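Local structure of VOC domain-containing protein (Streptococcus mutans, 3L7T) at residues V89-V92 with E93-R96; R110-D113 with Y114-K117. The protein binds zinc as a member of the vicinal oxygen chelate (glyoxalase/bleomycin resistance) superfamily, and may have a glyoxalase-like (lactoylglutathione lyase) activity. All coordinates share one frame; numbering follows the deposited sequence.

Both contacts belong to the second half of the chain, which runs strand, helix and then three strands (81-88, 92-102, 110-111, 118-123, 129-133), as in a vicinal oxygen chelate module. Interaction 1 starts helix 92-102 and interaction 2 turns strand 110-111 back into strand 118-123. Their centres are 14 Å apart and their nearest atoms about 6 Å, so they do not touch. The C-terminus joins them: Val92 N bonds to Glu134, while Asp112 bonds to the side chain of His133. Glu131 and His84 are zinc-binding residues of this protein, although no zinc is bound to them in this chain. Between side chains, Glu131 lies about 6 Å from Asp112 and about 8 Å from Val92, and His84 about 9 Å from Asp112.

Interaction 1. Residues V89-V92 with E93-R96; sequences VEDV and EASR
Val89 packs its CB against the hydroxyl of Ser95, 3.7 Å from Ser95 OG. The hydroxyl hydrogen-bonds to a water that accepts from Asp91 N, so one water ties the loop to the first turn of the helix. Asp91 is the N-cap. Its CG stands anti to the backbone N (chi1 -173°), which swings the carboxylate over the N-H groups of the first turn. There OD1 accepts a straight but weak bond from Ala94 N at 3.3 Å. A second water donates to Asp91 OD1 at 2.6 Å and accepts from Glu93 N at 3.1 Å, while Asp91 OD2 rests against the methyl of Ala94. The helix end would probably favour the charged carboxylate. The main chain then begins its regular pattern, with Ser95 N bonding to Asp91 O at 3.0 Å and Arg96 N to Val92 O at 2.8 Å. The Val92 side chain meets Leu132 of strand 129-133 and Ala120 of strand 118-123, between the helix and the sheet. Arg96 uses NE for the carbonyl of Glu107 and NH2 for that of Val106, both ahead of strand 110-111.

Interaction 2. Residues R110-D113 with Y114-K117; sequences RYDD and YTGK
Asp112 and Lys117 close a beta hairpin: Asp112 N donates to Lys117 O at 2.8 Å, just where strand 110-111 gives way to the loop that leads back into strand 118-123. The end-to-end directions of 110-113 and 114-117 differ by 148°, so the chain nearly reverses within eight residues. The same aspartate also shapes the bend, its side chain making an Asx turn. A chi1 of -173° brings OD1 within bonding distance of the N-H groups of Tyr114 and Thr115. OD1 accepts from Tyr114 N at 2.8 Å, and that N-H arrives nearly in line with the C-O bond. Thr115 N adds a weak, bent bond to the same oxygen at 3.2 Å. The other carboxylate oxygen, OD2, is bonded to His133 NE2 on strand 129-133. With both oxygens engaged, the group is fixed in rotation and ties the loop to that strand, about 6 Å (side chain to side chain) from Glu131, a zinc-binding residue of this protein. The carbonyls of Asp112 and Thr115 are modelled too close together, so this part of the loop is doubtful.

The two tyrosines use their rings differently. Tyr111 offers an edge: CD1 lies 3.2 Å from Gly116 O, with that oxygen in the plane of the ring. Tyr114 offers a face to its neighbour in sequence, and its side chain also packs on Asn35 of the second subunit. Thr115 OG1 gives a weak bond to Tyr114 O at 3.0 Å, within the bend itself. Over the Tyr114 ring stands the CB of Asp113, a CH-pi contact with CB 4.1 Å from the ring centroid and only 5° off the ring normal.

Interaction 1. Residues V89-V92 with E93-R96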
ATOM      1  N   VAL A  89      12.385 -11.366  -1.619  1.00 30.93           N
ATOM      2  CA  VAL A  89      12.711 -12.724  -2.096  1.00 30.93           C
ATOM      3  C   VAL A  89      14.211 -13.011  -1.968  1.00 33.38           C
ATOM      4  O   VAL A  89      15.034 -12.089  -2.015  1.00 35.00           O
ATOM      5  CB  VAL A  89      12.253 -12.950  -3.561  1.00 31.88           C
ATOM      6  CG1 VAL A  89      10.728 -12.816  -3.675  1.00 31.62           C
ATOM      7  CG2 VAL A  89      12.952 -11.985  -4.503  1.00 27.52           C
ATOM      8  N   GLU A  90      14.578 -14.271  -1.758  1.00 33.83           N
ATOM      9  CA  GLU A  90      16.008 -14.605  -1.657  1.00 38.49           C
ATOM     10  C   GLU A  90      16.736 -14.383  -2.986  1.00 36.10           C
ATOM     11  O   GLU A  90      17.882 -13.941  -3.015  1.00 38.58           O
ATOM     12  CB  GLU A  90      16.211 -16.058  -1.202  1.00 38.89           C
ATOM     13  CG  GLU A  90      15.136 -16.587  -0.285  1.00 46.11           C
ATOM     14  CD  GLU A  90      15.690 -17.434   0.842  1.00 57.75           C
ATOM     15  OE1 GLU A  90      14.889 -18.149   1.485  1.00 60.14           O
ATOM     16  OE2 GLU A  90      16.919 -17.375   1.095  1.00 61.61           O
ATOM     17  N   ASP A  91      16.064 -14.699  -4.086  1.00 36.61           N
ATOM     18  CA  ASP A  91      16.709 -14.747  -5.395  1.00 36.06           C
ATOM     19  C   ASP A  91      15.782 -14.107  -6.432  1.00 34.86           C
ATOM     20  O   ASP A  91      14.845 -14.749  -6.891  1.00 34.88           O
ATOM     21  CB  ASP A  91      16.981 -16.212  -5.775  1.00 38.47           C
ATOM     22  CG  ASP A  91      17.797 -16.356  -7.054  1.00 39.65           C
ATOM     23  OD1 ASP A  91      18.013 -15.355  -7.767  1.00 42.74           O
ATOM     24  OD2 ASP A  91      18.230 -17.492  -7.352  1.00 48.85           O
ATOM     25  N   VAL A  92      15.993 -12.824  -6.706  1.00 32.21           N
ATOM     26  CA  VAL A  92      15.169 -12.077  -7.693  1.00 31.63           C
ATOM     27  C   VAL A  92      15.250 -12.717  -9.088  1.00 30.65           C
ATOM     28  O   VAL A  92      14.254 -12.832  -9.796  1.00 30.17           O
ATOM     29  CB  VAL A  92      15.569 -10.577  -7.737  1.00 29.21           C
ATOM     30  CG1 VAL A  92      15.054  -9.883  -9.019  1.00 30.62           C
ATOM     31  CG2 VAL A  92      15.056  -9.835  -6.489  1.00 25.86           C
ATOM     32  N   GLU A  93      16.445 -13.167  -9.461  1.00 31.05           N
ATOM     33  CA  GLU A  93      16.669 -13.698 -10.791  1.00 33.61           C
ATOM     34  C   GLU A  93      15.756 -14.890 -11.037  1.00 31.93           C
ATOM     35  O   GLU A  93      15.000 -14.923 -12.021  1.00 31.29           O
ATOM     36  CB  GLU A  93      18.139 -14.109 -10.947  1.00 35.52           C
ATOM     37  CG  GLU A  93      18.697 -13.965 -12.363  1.00 43.04           C
ATOM     38  CD  GLU A  93      18.787 -12.517 -12.848  1.00 47.52           C
ATOM     39  OE1 GLU A  93      19.672 -11.757 -12.375  1.00 50.96           O
ATOM     40  OE2 GLU A  93      18.002 -12.151 -13.750  1.00 45.97           O
ATOM     41  N   ALA A  94      15.795 -15.828 -10.095  1.00 30.96           N
ATOM     42  CA  ALA A  94      15.019 -17.042 -10.161  1.00 31.53           C
ATOM     43  C   ALA A  94      13.518 -16.764 -10.041  1.00 32.88           C
ATOM     44  O   ALA A  94      12.715 -17.269 -10.839  1.00 31.38           O
ATOM     45  CB  ALA A  94      15.486 -18.014  -9.077  1.00 32.18           C
ATOM     46  N   SER A  95      13.149 -15.952  -9.047  1.00 31.35           N
ATOM     47  CA  SER A  95      11.758 -15.559  -8.852  1.00 31.08           C
ATOM     48  C   SER A  95      11.179 -14.945 -10.103  1.00 29.97           C
ATOM     49  O   SER A  95      10.048 -15.275 -10.494  1.00 30.99           O
ATOM     50  CB  SER A  95      11.630 -14.566  -7.698  1.00 29.92           C
ATOM     51  OG  SER A  95      11.774 -15.204  -6.446  1.00 29.96           O
ATOM     52  N   ARG A  96      11.947 -14.053 -10.738  1.00 29.98           N
ATOM     53  CA  ARG A  96      11.553 -13.494 -12.029  1.00 31.19           C
ATOM     54  C   ARG A  96      11.349 -14.573 -13.095  1.00 32.02           C
ATOM     55  O   ARG A  96      10.380 -14.517 -13.838  1.00 32.61           O
ATOM     56  CB  ARG A  96      12.567 -12.443 -12.511  1.00 28.49           C
ATOM     57  CG  ARG A  96      12.285 -11.860 -13.886  1.00 26.86           C
ATOM     58  CD  ARG A  96      13.319 -10.772 -14.262  1.00 26.99           C
ATOM     59  NE  ARG A  96      12.956 -10.091 -15.506  1.00 28.20           N
ATOM     60  CZ  ARG A  96      13.321 -10.481 -16.727  1.00 28.81           C
ATOM     61  NH1 ARG A  96      14.096 -11.540 -16.897  1.00 26.37           N
ATOM     62  NH2 ARG A  96      12.860  -9.834 -17.794  1.00 28.33           N
TER
HETATM   63  O   HOH W   1      19.288 -13.070  -8.151  1.00 35.26           O
HETATM   64  O   HOH W   2      13.640 -16.175  -4.343  1.00 36.24           O

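Interaction 2. Residues R110-D113 with Y114-K117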
ATOM      1  N   ARG A 110      16.806  -4.841 -12.300  1.00 37.64           N
ATOM      2  CA  ARG A 110      17.634  -3.684 -12.041  1.00 38.11           C
ATOM      3  C   ARG A 110      18.149  -3.691 -10.614  1.00 36.50           C
ATOM      4  O   ARG A 110      17.890  -4.624  -9.859  1.00 35.85           O
ATOM      5  CB  ARG A 110      16.890  -2.394 -12.331  1.00 38.81           C
ATOM      6  CG  ARG A 110      15.461  -2.368 -11.872  1.00 43.50           C
ATOM      7  CD  ARG A 110      14.625  -1.502 -12.814  1.00 50.20           C
ATOM      8  NE  ARG A 110      15.423  -0.456 -13.453  1.00 57.39           N
ATOM      9  CZ  ARG A 110      15.465   0.808 -13.034  1.00 61.86           C
ATOM     10  NH1 ARG A 110      14.752   1.177 -11.977  1.00 63.21           N
ATOM     11  NH2 ARG A 110      16.210   1.704 -13.673  1.00 62.48           N
ATOM     12  N   TYR A 111      18.975  -2.727 -10.280  1.00 34.58           N
ATOM     13  CA  TYR A 111      19.619  -2.699  -8.991  1.00 35.38           C
ATOM     14  C   TYR A 111      19.112  -1.516  -8.171  1.00 34.18           C
ATOM     15  O   TYR A 111      18.891  -0.479  -8.686  1.00 35.74           O
ATOM     16  CB  TYR A 111      21.144  -2.678  -9.141  1.00 35.10           C
ATOM     17  CG  TYR A 111      21.682  -3.838  -9.902  1.00 37.94           C
ATOM     18  CD1 TYR A 111      22.206  -4.918  -9.255  1.00 41.42           C
ATOM     19  CD2 TYR A 111      21.634  -3.869 -11.264  1.00 38.32           C
ATOM     20  CE1 TYR A 111      22.673  -5.981  -9.930  1.00 38.41           C
ATOM     21  CE2 TYR A 111      22.092  -4.930 -11.949  1.00 39.70           C
ATOM     22  CZ  TYR A 111      22.612  -5.992 -11.283  1.00 43.99           C
ATOM     23  OH  TYR A 111      23.079  -7.054 -11.994  1.00 43.12           O
ATOM     24  N   ASP A 112      18.904  -1.715  -6.888  1.00 34.42           N
ATOM     25  CA  ASP A 112      18.381  -0.669  -6.019  1.00 35.04           C
ATOM     26  C   ASP A 112      19.369   0.471  -6.017  1.00 37.44           C
ATOM     27  O   ASP A 112      20.549   0.258  -5.985  1.00 32.98           O
ATOM     28  CB  ASP A 112      18.166  -1.192  -4.602  1.00 36.29           C
ATOM     29  CG  ASP A 112      17.491  -0.213  -3.721  1.00 42.02           C
ATOM     30  OD1 ASP A 112      17.995   0.867  -3.535  1.00 46.31           O
ATOM     31  OD2 ASP A 112      16.444  -0.506  -3.184  1.00 43.11           O
ATOM     32  N   ASP A 113      18.863   1.679  -6.065  1.00 37.32           N
ATOM     33  CA  ASP A 113      19.721   2.794  -6.220  1.00 39.80           C
ATOM     34  C   ASP A 113      20.519   3.150  -4.992  1.00 40.43           C
ATOM     35  O   ASP A 113      21.558   3.741  -5.080  1.00 41.87           O
ATOM     36  CB  ASP A 113      18.923   3.970  -6.660  1.00 40.00           C
ATOM     37  CG  ASP A 113      19.040   4.215  -8.115  1.00 47.62           C
ATOM     38  OD1 ASP A 113      19.969   3.707  -8.767  1.00 53.92           O
ATOM     39  OD2 ASP A 113      18.200   4.943  -8.606  1.00 52.69           O
ATOM     40  N   TYR A 114      19.993   2.810  -3.849  1.00 41.54           N
ATOM     41  CA  TYR A 114      20.540   3.228  -2.591  1.00 44.89           C
ATOM     42  C   TYR A 114      20.986   2.064  -1.764  1.00 46.42           C
ATOM     43  O   TYR A 114      21.285   2.207  -0.612  1.00 46.86           O
ATOM     44  CB  TYR A 114      19.535   4.063  -1.838  1.00 44.23           C
ATOM     45  CG  TYR A 114      19.085   5.268  -2.626  1.00 49.55           C
ATOM     46  CD1 TYR A 114      19.980   6.182  -3.092  1.00 49.11           C
ATOM     47  CD2 TYR A 114      17.769   5.492  -2.879  1.00 54.60           C
ATOM     48  CE1 TYR A 114      19.575   7.270  -3.793  1.00 52.93           C
ATOM     49  CE2 TYR A 114      17.359   6.576  -3.575  1.00 56.80           C
ATOM     50  CZ  TYR A 114      18.269   7.464  -4.040  1.00 57.86           C
ATOM     51  OH  TYR A 114      17.860   8.549  -4.768  1.00 57.56           O
ATOM     52  N   THR A 115      20.988   0.908  -2.402  1.00 46.56           N
ATOM     53  CA  THR A 115      21.750  -0.248  -2.088  1.00 45.69           C
ATOM     54  C   THR A 115      21.978  -0.710  -3.474  1.00 45.85           C
ATOM     55  O   THR A 115      21.553  -0.080  -4.397  1.00 48.69           O
ATOM     56  CB  THR A 115      20.950  -1.251  -1.345  1.00 46.95           C
ATOM     57  OG1 THR A 115      20.323  -0.608  -0.237  1.00 48.58           O
ATOM     58  CG2 THR A 115      21.823  -2.271  -0.833  1.00 45.27           C
ATOM     59  N   GLY A 116      22.658  -1.786  -3.678  1.00 44.81           N
ATOM     60  CA  GLY A 116      22.790  -2.202  -5.043  1.00 43.21           C
ATOM     61  C   GLY A 116      22.092  -3.512  -5.250  1.00 42.38           C
ATOM     62  O   GLY A 116      22.419  -4.228  -6.148  1.00 43.28           O
ATOM     63  N   LYS A 117      21.121  -3.793  -4.408  1.00 41.30           N
ATOM     64  CA  LYS A 117      20.442  -5.100  -4.358  1.00 40.68           C
ATOM     65  C   LYS A 117      19.497  -5.267  -5.535  1.00 37.45           C
ATOM     66  O   LYS A 117      18.788  -4.329  -5.886  1.00 37.14           O
ATOM     67  CB  LYS A 117      19.662  -5.261  -3.048  1.00 41.59           C
ATOM     68  CG  LYS A 117      20.530  -5.267  -1.778  1.00 48.04           C
ATOM     69  CD  LYS A 117      21.162  -6.639  -1.528  1.00 54.91           C
ATOM     70  CE  LYS A 117      20.720  -7.220  -0.192  1.00 60.47           C
ATOM     71  NZ  LYS A 117      21.231  -6.417   0.954  1.00 62.49           N
TER